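Local coordinates for nitrite oxidoreductase subunit A (Kuenenia stuttgartiensis, PDB 7B04), which belongs to the molybdopterin oxidoreductase family and binds a molybdenum atom, two MD1 molecules and an iron/sulfur cluster, at residues 99-104 against 800-805; 577-582 against 598-603; 866-871 against 889-894; 299-304 against 516-521; 202-207 against 645-650. All coordinates share one frame; numbering follows the deposited sequence.

Contact 1: 99-104 against 800-805; sequences SDLYGN and MLLFRT
L802 sets its two methyls against the type I beta turn D100 to G103, which the bond from G103 N to D100 O closes; the turn and the chain leaving strand 798-800 meet beside subunit B. The apolar contacts come first. CD1 of L802 lies 3.4 Å from L101 CD1, the two side chains crossing at about a right angle, and 3.8 Å from Y102 CE2, reached obliquely to the ring. The other methyl, L802 CD2, turns to D100, 3.7 Å from its CB. Polar contact between the segments is slight: M800 N gives S99 O a weak bond of 3.1 Å. Within 99-104, D100 CG lies between the backbone N and the carbonyl carbon (chi1 65°), and D100 OD2 accepts N104 N from above the carboxylate plane, at 3.3 Å, and takes weak bonds from Y102 N and G103 N. D100 OD1 makes a long, weak ion pair with R402 of subunit B, whose H406 bonds Y102 OH and packs on L802. M800 bends at its end (chi3 -67°), which brings CE to 3.4 Å from N104 O and 3.6 Å from S99 CA.

Contact 2: 577-582 against 598-603; sequences SGPGFY and ASAKDL
P579 lays one side of its ring on the carbonyl oxygen of A600, joining two loops on either side of helix 582-585. The van der Waals part is small and centred on this proline: P579 CG is 3.2 Å and P579 CD 3.3 Å from A600 O, while P579 CD and A600 CB face each other at 4.1 Å. P579 also touches I605, further along the second loop. K601 gives the other aliphatic contact: its chain, extended beyond CG, brings CE to 3.4 Å from S577 O. That carbonyl oxygen is itself bonded by K781 NZ. Backbone bonds lie within each segment. P579 to Y582 is a type II' beta turn, closed by Y582 N on P579 O at 3.2 Å, with G580 at positive phi, and it runs into helix 582-585; on the other segment D602 N bonds S599 O at 2.8 Å, and A600 N is held from outside by D775 OD2. Hydrogen bonding between the two segments is absent, and their contact is mostly the aliphatic methylenes of P579 and K601 against main-chain carbonyls. The polar end of the lysine goes past S577 to a partner just before the segment: K601 NZ is hydrogen-bonded to W576 O, whose dipole probably steadies the ammonium group.

Contact 3: 866-871 against 889-894; sequences PYIRPD and NIKKSW
N889 and P870 meet where the loop after strand 860-862 passes strand 890-892, the parallel neighbour of 860-862 at the edge of a small mixed sheet; a crossover containing helix 882-887 links the two strands. N889 CB packs 3.9 Å from P870 CB and 3.5 Å from D871 O, and N889 O lies 3.5 Å from the same P870 CB. The side-chain OD1 of N889 is bonded to R848 NH1. K891 carries the polar contact. Its CG stands anti to the backbone N (chi1 -178°), CD passes I868 CB at 4.1 Å, and a bend at chi3 (71°) sets CE so that the chain closes on I868. NZ donates to I868 O at 2.8 Å, in the carbonyl plane with a C=O...N angle of 159°, and also to N865 O. Beyond it, S893 OG caps E896 N at the start of helix 894-897. Within 866-871, R869 NE bonds P866 O at 3.1 Å, in the plane of its own guanidinium. R869 NE, of like charge, is 6.8 Å from K891 NZ and not in contact with it. The K891 ammonium is thus gripped by two main-chain carbonyls of the crossover loop, whose dipoles probably favour its charged form.

Contact 4: 299-304 against 516-521; sequences SKLLIQ and ATIKPV
L301 packs against I518 and V521 where strand 301-304 runs parallel to the chain entering strand 521-525. Its CB meets both branches of I518, 3.8 Å from CD1 and 3.8 Å from CG2. CG stands anti to the backbone N (chi1 172°), and at the tip L301 CD2 reaches V521 CG2 at 4.0 Å, the two side chains running together. The backbone fixes this register. P520 O accepts two donors: L301 N at 3.3 Å, with a C=O...N angle of 162°, and K300 N, also at 3.3 Å but tilted 21° from the carbonyl plane. In return V521 CA points its hydrogen at L301 O, 3.4 Å away. The peptide before P520 is cis, and its ring lies beside K300, with P520 CD 4.0 Å from K300 CG. K300 NZ bonds R326 O, and the residue makes a cation-pi contact with F364 of subunit B. I303 CD1 adds a contact with V521 CG1 at 4.1 Å. Strand 301-304 occupies the middle of a five-stranded parallel sheet, between 329-332 and 521-525. Helix 505-517 leads through I518 to P520 into strand 521-525 and packs on the same strand 301-304: D514 touches L301, and L511 and I515 touch I303.

Contact 5: 202-207 against 645-650; sequences IDQGYP and PTKVLW
P645 packs over one face of the Y206 ring just past the C-terminal end of helix 195-204, joining that helix end to the loop that leads into strand 648-652 of a mixed seven-stranded sheet. The packed part is this pair. Y206 CG stands anti to the carbonyl carbon (chi1 -67°), and P645 CB lies 3.8 Å from the ring centroid and only 11° off its normal, a CH-pi contact, while P645 CG sits 3.9 Å from Y206 CG toward the inner end of the ring. Outside the pair, Y206 OH bonds E621 OE2, and T646 N bonds OE1 of the same carboxylate, so one acid ties the tyrosine tip to the neighbouring backbone. The looser side is around Q204, next to the exposed G205, which has positive phi and has left helical geometry. Here Q204 and K647 reach toward each other tip to tip. K647 NZ is modelled 2.4 Å from Q204 OE1, a bond too short to trust in detail at this resolution. Q204 NE2 bonds Y192 OH, and the ammonium has further weak partners in E675, N673 and Y192. The lysine also skirts the tyrosine. A bend at chi2 (-66°) turns its CD; K647 NZ lies at the ring edge, near the plane, 4.0 Å from Y206 CE2 and 3.7 Å from Y206 OH.

From the N terminus the chain leaves 99-104 and returns at 800-805, so contact 1 closes the widest loop, joining the loop after strand 85-91 to the one after strand 798-800 beside subunit B. Within it, contact 5 joins 202-207 to 645-650 and encloses both contact 4 and contact 2, which follow one another without overlap. Contact 3 comes afterwards as a short local closure. None of the loops cross. Contact 4 binds strands of the parallel sheet, contact 5 a helix end to the seven-stranded mixed sheet, contact 3 a sheet edge to its crossover, and contact 2 two loops. Contacts 1 and 5 lie on opposite sides of the chain's centre, as do 4 and 5.

Contact 1: 99-104 against 800-805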
# COMPACT_ATOMS: atom_id res chain seq x y z
N SER B 99 -10.06 18.56 18.76
CA SER B 99 -10.25 19.97 19.08
C SER B 99 -8.94 20.54 19.63
O SER B 99 -8.01 19.79 19.93
CB SER B 99 -11.42 20.15 20.06
OG SER B 99 -11.08 19.63 21.33
N ASP B 100 -8.91 21.86 19.77
CA ASP B 100 -7.72 22.58 20.29
C ASP B 100 -8.08 23.25 21.61
O ASP B 100 -9.22 23.23 21.99
CB ASP B 100 -7.21 23.55 19.24
CG ASP B 100 -8.18 24.66 18.94
OD1 ASP B 100 -8.35 24.97 17.80
OD2 ASP B 100 -8.71 25.21 19.87
N LEU B 101 -7.13 24.02 22.13
CA LEU B 101 -7.27 24.76 23.40
C LEU B 101 -8.43 25.73 23.29
O LEU B 101 -9.15 25.88 24.26
CB LEU B 101 -6.01 25.62 23.56
CG LEU B 101 -4.82 24.96 24.22
CD1 LEU B 101 -3.58 25.71 23.84
CD2 LEU B 101 -4.96 24.98 25.72
N TYR B 102 -8.56 26.41 22.16
CA TYR B 102 -9.58 27.46 22.00
C TYR B 102 -10.98 26.88 21.88
O TYR B 102 -11.92 27.65 21.91
CB TYR B 102 -9.22 28.33 20.81
CG TYR B 102 -7.93 29.07 20.99
CD1 TYR B 102 -7.88 30.25 21.69
CD2 TYR B 102 -6.75 28.56 20.50
CE1 TYR B 102 -6.68 30.92 21.86
CE2 TYR B 102 -5.55 29.21 20.67
CZ TYR B 102 -5.52 30.40 21.35
OH TYR B 102 -4.33 31.03 21.52
N GLY B 103 -11.09 25.58 21.66
CA GLY B 103 -12.40 24.93 21.51
C GLY B 103 -12.79 24.71 20.08
O GLY B 103 -13.89 24.27 19.85
N ASN B 104 -11.91 25.05 19.15
CA ASN B 104 -12.21 24.82 17.73
C ASN B 104 -12.14 23.32 17.48
O ASN B 104 -11.31 22.67 18.08
CB ASN B 104 -11.32 25.68 16.84
CG ASN B 104 -11.43 27.13 17.24
OD1 ASN B 104 -12.52 27.62 17.44
ND2 ASN B 104 -10.31 27.80 17.36
N MET B 800 -5.15 19.45 18.75
CA MET B 800 -4.77 20.12 17.52
C MET B 800 -3.78 21.24 17.83
O MET B 800 -4.08 22.13 18.64
CB MET B 800 -5.99 20.68 16.79
CG MET B 800 -6.95 19.62 16.26
SD MET B 800 -8.07 20.24 14.98
CE MET B 800 -9.07 21.37 15.93
N LEU B 801 -2.62 21.19 17.18
CA LEU B 801 -1.63 22.25 17.34
C LEU B 801 -2.16 23.56 16.75
O LEU B 801 -3.03 23.58 15.87
CB LEU B 801 -0.30 21.81 16.72
CG LEU B 801 -0.36 21.10 15.37
CD1 LEU B 801 -0.75 22.10 14.36
CD2 LEU B 801 0.97 20.47 14.96
N LEU B 802 -1.63 24.67 17.27
CA LEU B 802 -2.16 26.01 17.01
C LEU B 802 -1.37 26.73 15.91
O LEU B 802 -0.29 27.27 16.18
CB LEU B 802 -2.16 26.81 18.31
CG LEU B 802 -2.76 26.02 19.48
CD1 LEU B 802 -2.60 26.77 20.80
CD2 LEU B 802 -4.22 25.66 19.22
N PHE B 803 -1.86 26.64 14.68
CA PHE B 803 -1.52 27.54 13.57
C PHE B 803 -2.51 28.71 13.59
O PHE B 803 -3.41 28.77 14.44
CB PHE B 803 -1.56 26.84 12.22
CG PHE B 803 -0.64 25.67 12.11
CD1 PHE B 803 0.73 25.80 12.32
CD2 PHE B 803 -1.14 24.43 11.75
CE1 PHE B 803 1.55 24.70 12.21
CE2 PHE B 803 -0.32 23.35 11.61
CZ PHE B 803 1.03 23.47 11.86
N ARG B 804 -2.34 29.61 12.64
CA ARG B 804 -3.29 30.72 12.48
C ARG B 804 -4.61 30.21 11.93
O ARG B 804 -5.62 30.77 12.28
CB ARG B 804 -2.70 31.96 11.80
CG ARG B 804 -2.92 33.20 12.65
CD ARG B 804 -2.13 34.41 12.21
NE ARG B 804 -3.03 35.48 11.85
CZ ARG B 804 -3.93 36.00 12.65
NH1 ARG B 804 -4.70 36.97 12.21
NH2 ARG B 804 -4.05 35.55 13.88
N THR B 805 -4.61 29.23 11.04
CA THR B 805 -5.91 28.77 10.51
C THR B 805 -6.06 27.26 10.64
O THR B 805 -5.09 26.57 10.57
CB THR B 805 -6.07 29.11 9.04
OG1 THR B 805 -5.12 28.33 8.33
CG2 THR B 805 -5.82 30.57 8.77

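Contact 2: 577-582 against 598-603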
# COMPACT_ATOMS: atom_id res chain seq x y z
N SER B 577 7.11 32.41 22.76
CA SER B 577 6.93 30.97 22.95
C SER B 577 8.08 30.36 23.75
O SER B 577 7.86 29.82 24.84
CB SER B 577 6.81 30.28 21.58
OG SER B 577 8.06 30.23 20.92
N GLY B 578 9.30 30.44 23.24
CA GLY B 578 10.42 29.81 23.91
C GLY B 578 11.35 29.08 22.96
O GLY B 578 11.40 29.35 21.76
N PRO B 579 12.12 28.13 23.51
CA PRO B 579 13.12 27.43 22.68
C PRO B 579 12.53 26.44 21.71
O PRO B 579 13.18 26.11 20.71
CB PRO B 579 13.99 26.73 23.73
CG PRO B 579 13.06 26.47 24.86
CD PRO B 579 12.10 27.64 24.89
N GLY B 580 11.32 25.94 21.96
CA GLY B 580 10.71 24.99 21.04
C GLY B 580 11.49 23.70 20.95
O GLY B 580 11.83 23.08 21.97
N PHE B 581 11.77 23.28 19.72
CA PHE B 581 12.47 22.02 19.48
C PHE B 581 13.88 22.04 20.06
O PHE B 581 14.41 20.98 20.42
CB PHE B 581 12.50 21.73 17.98
CG PHE B 581 13.07 20.39 17.63
CD1 PHE B 581 12.35 19.24 17.86
CD2 PHE B 581 14.32 20.30 17.04
CE1 PHE B 581 12.87 18.00 17.52
CE2 PHE B 581 14.84 19.06 16.71
CZ PHE B 581 14.12 17.92 16.95
N TYR B 582 14.49 23.22 20.17
CA TYR B 582 15.84 23.31 20.73
C TYR B 582 15.87 22.88 22.19
O TYR B 582 16.93 22.46 22.68
CB TYR B 582 16.38 24.74 20.60
CG TYR B 582 16.63 25.19 19.18
CD1 TYR B 582 17.67 24.64 18.43
CD2 TYR B 582 15.84 26.17 18.59
CE1 TYR B 582 17.91 25.06 17.13
CE2 TYR B 582 16.08 26.59 17.29
CZ TYR B 582 17.11 26.03 16.57
OH TYR B 582 17.34 26.45 15.28
N ALA B 598 9.93 22.47 35.36
CA ALA B 598 10.68 23.51 34.67
C ALA B 598 9.91 24.05 33.47
O ALA B 598 9.58 23.28 32.56
CB ALA B 598 12.03 22.96 34.23
N SER B 599 9.63 25.35 33.46
CA SER B 599 9.13 25.98 32.25
C SER B 599 10.18 25.89 31.16
O SER B 599 11.39 25.92 31.42
CB SER B 599 8.76 27.44 32.51
OG SER B 599 8.35 28.08 31.32
N ALA B 600 9.72 25.77 29.91
CA ALA B 600 10.64 25.64 28.78
C ALA B 600 11.55 26.85 28.62
O ALA B 600 12.60 26.74 27.98
CB ALA B 600 9.87 25.40 27.49
N LYS B 601 11.18 27.99 29.19
CA LYS B 601 12.04 29.17 29.15
C LYS B 601 13.10 29.16 30.24
O LYS B 601 14.03 29.96 30.18
CB LYS B 601 11.19 30.44 29.25
CG LYS B 601 10.35 30.72 28.02
CD LYS B 601 9.58 32.02 28.16
CE LYS B 601 8.74 32.30 26.92
NZ LYS B 601 7.97 33.57 27.04
N ASP B 602 12.97 28.27 31.23
CA ASP B 602 13.99 28.08 32.25
C ASP B 602 15.10 27.14 31.80
O ASP B 602 15.98 26.81 32.60
CB ASP B 602 13.36 27.55 33.54
CG ASP B 602 12.39 28.53 34.17
OD1 ASP B 602 12.60 29.75 34.01
OD2 ASP B 602 11.43 28.07 34.82
N LEU B 603 15.08 26.69 30.54
CA LEU B 603 16.07 25.76 30.03
C LEU B 603 17.24 26.52 29.42
O LEU B 603 17.05 27.55 28.76
CB LEU B 603 15.45 24.84 28.98
CG LEU B 603 14.33 23.90 29.43
CD1 LEU B 603 13.73 23.18 28.23
CD2 LEU B 603 14.85 22.90 30.44

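Contact 3: 866-871 against 889-894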
# COMPACT_ATOMS: atom_id res chain seq x y z
N PRO B 866 20.89 36.80 -23.31
CA PRO B 866 22.21 37.39 -23.05
C PRO B 866 22.42 37.77 -21.60
O PRO B 866 23.54 38.15 -21.23
CB PRO B 866 22.23 38.62 -23.96
CG PRO B 866 20.79 38.99 -24.13
CD PRO B 866 20.04 37.68 -24.14
N TYR B 867 21.38 37.68 -20.77
CA TYR B 867 21.46 38.00 -19.36
C TYR B 867 21.73 36.77 -18.50
O TYR B 867 21.81 36.89 -17.27
CB TYR B 867 20.17 38.69 -18.93
CG TYR B 867 19.86 39.86 -19.83
CD1 TYR B 867 20.88 40.73 -20.22
CD2 TYR B 867 18.59 40.08 -20.33
CE1 TYR B 867 20.62 41.80 -21.06
CE2 TYR B 867 18.33 41.14 -21.18
CZ TYR B 867 19.35 41.99 -21.54
OH TYR B 867 19.10 43.06 -22.38
N ILE B 868 21.85 35.60 -19.11
CA ILE B 868 22.39 34.41 -18.47
C ILE B 868 23.84 34.31 -18.89
O ILE B 868 24.14 34.09 -20.07
CB ILE B 868 21.60 33.15 -18.84
CG1 ILE B 868 20.14 33.27 -18.41
CG2 ILE B 868 22.25 31.92 -18.22
CD1 ILE B 868 19.25 32.19 -18.99
N ARG B 869 24.77 34.47 -17.95
CA ARG B 869 26.20 34.48 -18.24
C ARG B 869 26.90 33.49 -17.32
O ARG B 869 27.58 33.88 -16.37
CB ARG B 869 26.79 35.88 -18.09
CG ARG B 869 25.79 37.00 -18.30
CD ARG B 869 26.45 38.23 -18.90
NE ARG B 869 25.49 39.31 -19.09
CZ ARG B 869 25.59 40.51 -18.53
NH1 ARG B 869 26.61 40.77 -17.72
NH2 ARG B 869 24.67 41.43 -18.76
N PRO B 870 26.75 32.20 -17.58
CA PRO B 870 27.32 31.20 -16.69
C PRO B 870 28.80 31.00 -16.97
O PRO B 870 29.37 31.51 -17.93
CB PRO B 870 26.54 29.93 -17.03
CG PRO B 870 26.20 30.10 -18.46
CD PRO B 870 25.98 31.58 -18.67
N ASP B 871 29.46 30.25 -16.09
CA ASP B 871 30.89 29.92 -16.32
C ASP B 871 30.90 28.43 -16.60
O ASP B 871 30.32 27.72 -15.83
CB ASP B 871 31.79 30.33 -15.15
CG ASP B 871 33.22 29.83 -15.26
OD1 ASP B 871 33.47 29.02 -16.11
OD2 ASP B 871 34.05 30.25 -14.47
N ASN B 889 28.28 24.30 -16.82
CA ASN B 889 27.21 25.28 -17.02
C ASN B 889 27.42 25.96 -18.38
O ASN B 889 28.00 27.04 -18.48
CB ASN B 889 27.18 26.29 -15.88
CG ASN B 889 26.87 25.65 -14.54
OD1 ASN B 889 25.97 24.82 -14.44
ND2 ASN B 889 27.62 26.03 -13.52
N ILE B 890 26.95 25.30 -19.43
CA ILE B 890 27.09 25.79 -20.80
C ILE B 890 25.72 26.22 -21.31
O ILE B 890 24.77 25.42 -21.32
CB ILE B 890 27.72 24.73 -21.72
CG1 ILE B 890 29.21 24.61 -21.43
CG2 ILE B 890 27.48 25.09 -23.18
CD1 ILE B 890 29.91 23.58 -22.28
N LYS B 891 25.62 27.47 -21.73
CA LYS B 891 24.41 27.97 -22.35
C LYS B 891 24.36 27.56 -23.82
O LYS B 891 25.38 27.60 -24.52
CB LYS B 891 24.33 29.50 -22.23
CG LYS B 891 23.07 30.12 -22.80
CD LYS B 891 22.97 31.59 -22.42
CE LYS B 891 24.00 32.44 -23.15
NZ LYS B 891 23.85 33.89 -22.85
N LYS B 892 23.18 27.15 -24.27
CA LYS B 892 23.01 26.64 -25.63
C LYS B 892 21.55 26.80 -26.02
O LYS B 892 20.66 26.63 -25.19
CB LYS B 892 23.45 25.18 -25.73
CG LYS B 892 23.66 24.68 -27.15
CD LYS B 892 24.19 23.25 -27.16
CE LYS B 892 25.63 23.19 -26.68
NZ LYS B 892 26.58 23.78 -27.66
N SER B 893 21.31 27.12 -27.29
CA SER B 893 19.94 27.29 -27.76
C SER B 893 19.25 25.94 -27.89
O SER B 893 19.89 24.89 -27.99
CB SER B 893 19.91 28.01 -29.10
OG SER B 893 20.33 27.16 -30.15
N TRP B 894 17.91 25.97 -27.88
CA TRP B 894 17.15 24.73 -27.95
C TRP B 894 17.38 24.02 -29.28
O TRP B 894 17.46 22.79 -29.33
CB TRP B 894 15.66 24.96 -27.72
CG TRP B 894 14.85 23.74 -28.06
CD1 TRP B 894 13.85 23.65 -28.98
CD2 TRP B 894 14.98 22.42 -27.48
NE1 TRP B 894 13.35 22.37 -29.01
CE2 TRP B 894 14.02 21.60 -28.10
CE3 TRP B 894 15.80 21.86 -26.50
CZ2 TRP B 894 13.86 20.25 -27.77
CZ3 TRP B 894 15.64 20.52 -26.17
CH2 TRP B 894 14.68 19.73 -26.81

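Contact 4: 299-304 against 516-521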
# COMPACT_ATOMS: atom_id res chain seq x y z
N SER B 299 -9.86 23.67 -3.51
CA SER B 299 -9.35 24.01 -4.83
C SER B 299 -10.38 23.72 -5.91
O SER B 299 -11.12 22.73 -5.83
CB SER B 299 -8.06 23.24 -5.12
OG SER B 299 -7.03 23.59 -4.20
N LYS B 300 -10.44 24.58 -6.92
CA LYS B 300 -11.33 24.39 -8.06
C LYS B 300 -10.63 24.02 -9.36
O LYS B 300 -11.28 23.45 -10.25
CB LYS B 300 -12.20 25.64 -8.27
CG LYS B 300 -13.08 25.93 -7.06
CD LYS B 300 -13.93 24.71 -6.70
CE LYS B 300 -14.75 24.94 -5.44
NZ LYS B 300 -15.50 23.72 -5.02
N LEU B 301 -9.36 24.36 -9.53
CA LEU B 301 -8.53 23.72 -10.56
C LEU B 301 -7.25 23.28 -9.88
O LEU B 301 -6.42 24.11 -9.48
CB LEU B 301 -8.23 24.64 -11.74
CG LEU B 301 -7.21 23.99 -12.68
CD1 LEU B 301 -7.88 23.12 -13.73
CD2 LEU B 301 -6.30 25.02 -13.34
N LEU B 302 -7.09 21.97 -9.76
CA LEU B 302 -6.01 21.36 -9.00
C LEU B 302 -5.04 20.67 -9.95
O LEU B 302 -5.42 19.76 -10.68
CB LEU B 302 -6.60 20.37 -8.00
CG LEU B 302 -5.53 19.65 -7.24
CD1 LEU B 302 -4.76 20.72 -6.57
CD2 LEU B 302 -6.25 18.88 -6.23
N ILE B 303 -3.77 21.08 -9.89
CA ILE B 303 -2.74 20.62 -10.82
C ILE B 303 -1.74 19.75 -10.08
O ILE B 303 -1.26 20.12 -9.00
CB ILE B 303 -2.04 21.81 -11.51
CG1 ILE B 303 -3.04 22.59 -12.36
CG2 ILE B 303 -0.87 21.33 -12.36
CD1 ILE B 303 -2.55 23.96 -12.76
N GLN B 304 -1.42 18.60 -10.66
CA GLN B 304 -0.52 17.61 -10.08
C GLN B 304 0.58 17.33 -11.09
O GLN B 304 0.29 16.90 -12.21
CB GLN B 304 -1.26 16.31 -9.73
CG GLN B 304 -1.94 16.29 -8.37
CD GLN B 304 -3.19 15.43 -8.36
OE1 GLN B 304 -3.93 15.37 -9.34
NE2 GLN B 304 -3.43 14.74 -7.24
N ALA B 516 -5.70 30.76 -15.85
CA ALA B 516 -6.07 32.17 -15.95
C ALA B 516 -7.56 32.43 -15.73
O ALA B 516 -7.92 33.56 -15.38
CB ALA B 516 -5.64 32.73 -17.30
N THR B 517 -8.44 31.45 -15.94
CA THR B 517 -9.88 31.65 -15.78
C THR B 517 -10.43 31.12 -14.46
O THR B 517 -11.61 31.36 -14.15
CB THR B 517 -10.68 31.04 -16.95
OG1 THR B 517 -11.00 29.66 -16.67
CG2 THR B 517 -10.00 31.22 -18.29
N ILE B 518 -9.67 30.32 -13.71
CA ILE B 518 -10.16 29.70 -12.48
C ILE B 518 -9.42 30.23 -11.25
O ILE B 518 -8.21 30.50 -11.29
CB ILE B 518 -10.05 28.17 -12.53
CG1 ILE B 518 -10.68 27.67 -13.84
CG2 ILE B 518 -10.73 27.53 -11.34
CD1 ILE B 518 -11.03 26.20 -13.85
N LYS B 519 -10.17 30.43 -10.15
CA LYS B 519 -9.67 30.70 -8.80
C LYS B 519 -10.42 29.78 -7.84
O LYS B 519 -11.64 29.62 -8.00
CB LYS B 519 -9.88 32.17 -8.43
CG LYS B 519 -8.78 33.10 -8.94
CD LYS B 519 -8.52 34.25 -7.97
CE LYS B 519 -7.47 35.21 -8.52
NZ LYS B 519 -6.95 36.10 -7.45
N PRO B 520 -9.76 29.18 -6.83
CA PRO B 520 -8.33 28.99 -6.57
C PRO B 520 -7.69 27.94 -7.44
O PRO B 520 -8.32 26.93 -7.79
CB PRO B 520 -8.32 28.53 -5.11
CG PRO B 520 -9.63 28.96 -4.54
CD PRO B 520 -10.55 28.69 -5.69
N VAL B 521 -6.45 28.20 -7.83
CA VAL B 521 -5.63 27.27 -8.59
C VAL B 521 -4.52 26.80 -7.66
O VAL B 521 -3.90 27.62 -6.96
CB VAL B 521 -5.06 27.93 -9.86
CG1 VAL B 521 -3.90 27.11 -10.43
CG2 VAL B 521 -6.15 28.14 -10.89

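Contact 5: 202-207 against 645-650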
# COMPACT_ATOMS: atom_id res chain seq x y z
N ILE B 202 44.09 12.00 7.05
CA ILE B 202 44.73 12.41 5.81
C ILE B 202 45.42 11.23 5.14
O ILE B 202 45.49 11.15 3.91
CB ILE B 202 45.71 13.57 6.08
CG1 ILE B 202 44.96 14.82 6.53
CG2 ILE B 202 46.56 13.87 4.86
CD1 ILE B 202 44.08 15.42 5.46
N ASP B 203 45.90 10.27 5.94
CA ASP B 203 46.51 9.07 5.37
C ASP B 203 45.48 8.16 4.72
O ASP B 203 45.82 7.41 3.80
CB ASP B 203 47.28 8.31 6.45
CG ASP B 203 48.50 9.06 6.94
OD1 ASP B 203 49.08 9.83 6.15
OD2 ASP B 203 48.89 8.87 8.11
N GLN B 204 44.23 8.21 5.17
CA GLN B 204 43.18 7.38 4.60
C GLN B 204 42.56 7.97 3.34
O GLN B 204 41.85 7.25 2.63
CB GLN B 204 42.10 7.12 5.65
CG GLN B 204 42.59 6.29 6.83
CD GLN B 204 41.54 6.12 7.90
OE1 GLN B 204 40.42 6.62 7.78
NE2 GLN B 204 41.89 5.40 8.96
N GLY B 205 42.80 9.24 3.05
CA GLY B 205 42.35 9.85 1.82
C GLY B 205 41.26 10.89 1.95
O GLY B 205 40.76 11.37 0.92
N TYR B 206 40.88 11.26 3.16
CA TYR B 206 39.83 12.26 3.33
C TYR B 206 40.38 13.65 2.99
O TYR B 206 41.54 13.96 3.29
CB TYR B 206 39.30 12.24 4.76
CG TYR B 206 38.56 10.98 5.13
CD1 TYR B 206 37.24 10.79 4.76
CD2 TYR B 206 39.19 9.96 5.84
CE1 TYR B 206 36.56 9.64 5.09
CE2 TYR B 206 38.52 8.80 6.18
CZ TYR B 206 37.20 8.65 5.80
OH TYR B 206 36.52 7.49 6.13
N PRO B 207 39.57 14.50 2.36
CA PRO B 207 40.02 15.86 2.05
C PRO B 207 40.36 16.65 3.30
O PRO B 207 39.84 16.40 4.39
CB PRO B 207 38.82 16.47 1.31
CG PRO B 207 38.04 15.30 0.81
CD PRO B 207 38.21 14.24 1.85
N PRO B 645 34.54 13.25 8.30
CA PRO B 645 34.61 11.80 8.10
C PRO B 645 33.69 11.04 9.05
O PRO B 645 33.52 11.41 10.21
CB PRO B 645 36.09 11.48 8.38
CG PRO B 645 36.80 12.75 8.11
CD PRO B 645 35.87 13.84 8.54
N THR B 646 33.09 9.97 8.53
CA THR B 646 32.23 9.09 9.33
C THR B 646 33.04 7.88 9.75
O THR B 646 33.53 7.12 8.91
CB THR B 646 30.99 8.65 8.56
OG1 THR B 646 30.30 9.79 8.03
CG2 THR B 646 30.05 7.86 9.46
N LYS B 647 33.19 7.71 11.06
CA LYS B 647 33.89 6.57 11.64
C LYS B 647 33.02 5.77 12.58
O LYS B 647 33.25 4.56 12.74
CB LYS B 647 35.15 7.04 12.38
CG LYS B 647 36.23 7.57 11.45
CD LYS B 647 36.76 6.45 10.57
CE LYS B 647 37.90 6.93 9.69
NZ LYS B 647 38.43 5.83 8.84
N VAL B 648 32.04 6.40 13.23
CA VAL B 648 31.03 5.72 14.02
C VAL B 648 29.67 6.22 13.57
O VAL B 648 29.52 7.40 13.24
CB VAL B 648 31.22 5.95 15.54
CG1 VAL B 648 30.26 5.08 16.34
CG2 VAL B 648 32.65 5.67 15.95
N LEU B 649 28.69 5.32 13.55
CA LEU B 649 27.37 5.64 13.01
C LEU B 649 26.33 4.88 13.81
O LEU B 649 26.50 3.69 14.08
CB LEU B 649 27.28 5.29 11.53
CG LEU B 649 25.91 5.42 10.86
CD1 LEU B 649 25.39 6.85 11.00
CD2 LEU B 649 25.99 5.02 9.40
N TRP B 650 25.25 5.57 14.18
CA TRP B 650 24.14 4.92 14.87
C TRP B 650 22.84 5.62 14.50
O TRP B 650 22.76 6.85 14.56
CB TRP B 650 24.39 4.95 16.38
CG TRP B 650 23.33 4.34 17.22
CD1 TRP B 650 22.51 3.31 16.89
CD2 TRP B 650 23.01 4.70 18.57
NE1 TRP B 650 21.68 3.01 17.95
CE2 TRP B 650 21.97 3.85 18.99
CE3 TRP B 650 23.50 5.66 19.45
CZ2 TRP B 650 21.41 3.94 20.26
CZ3 TRP B 650 22.95 5.75 20.71
CH2 TRP B 650 21.91 4.89 21.11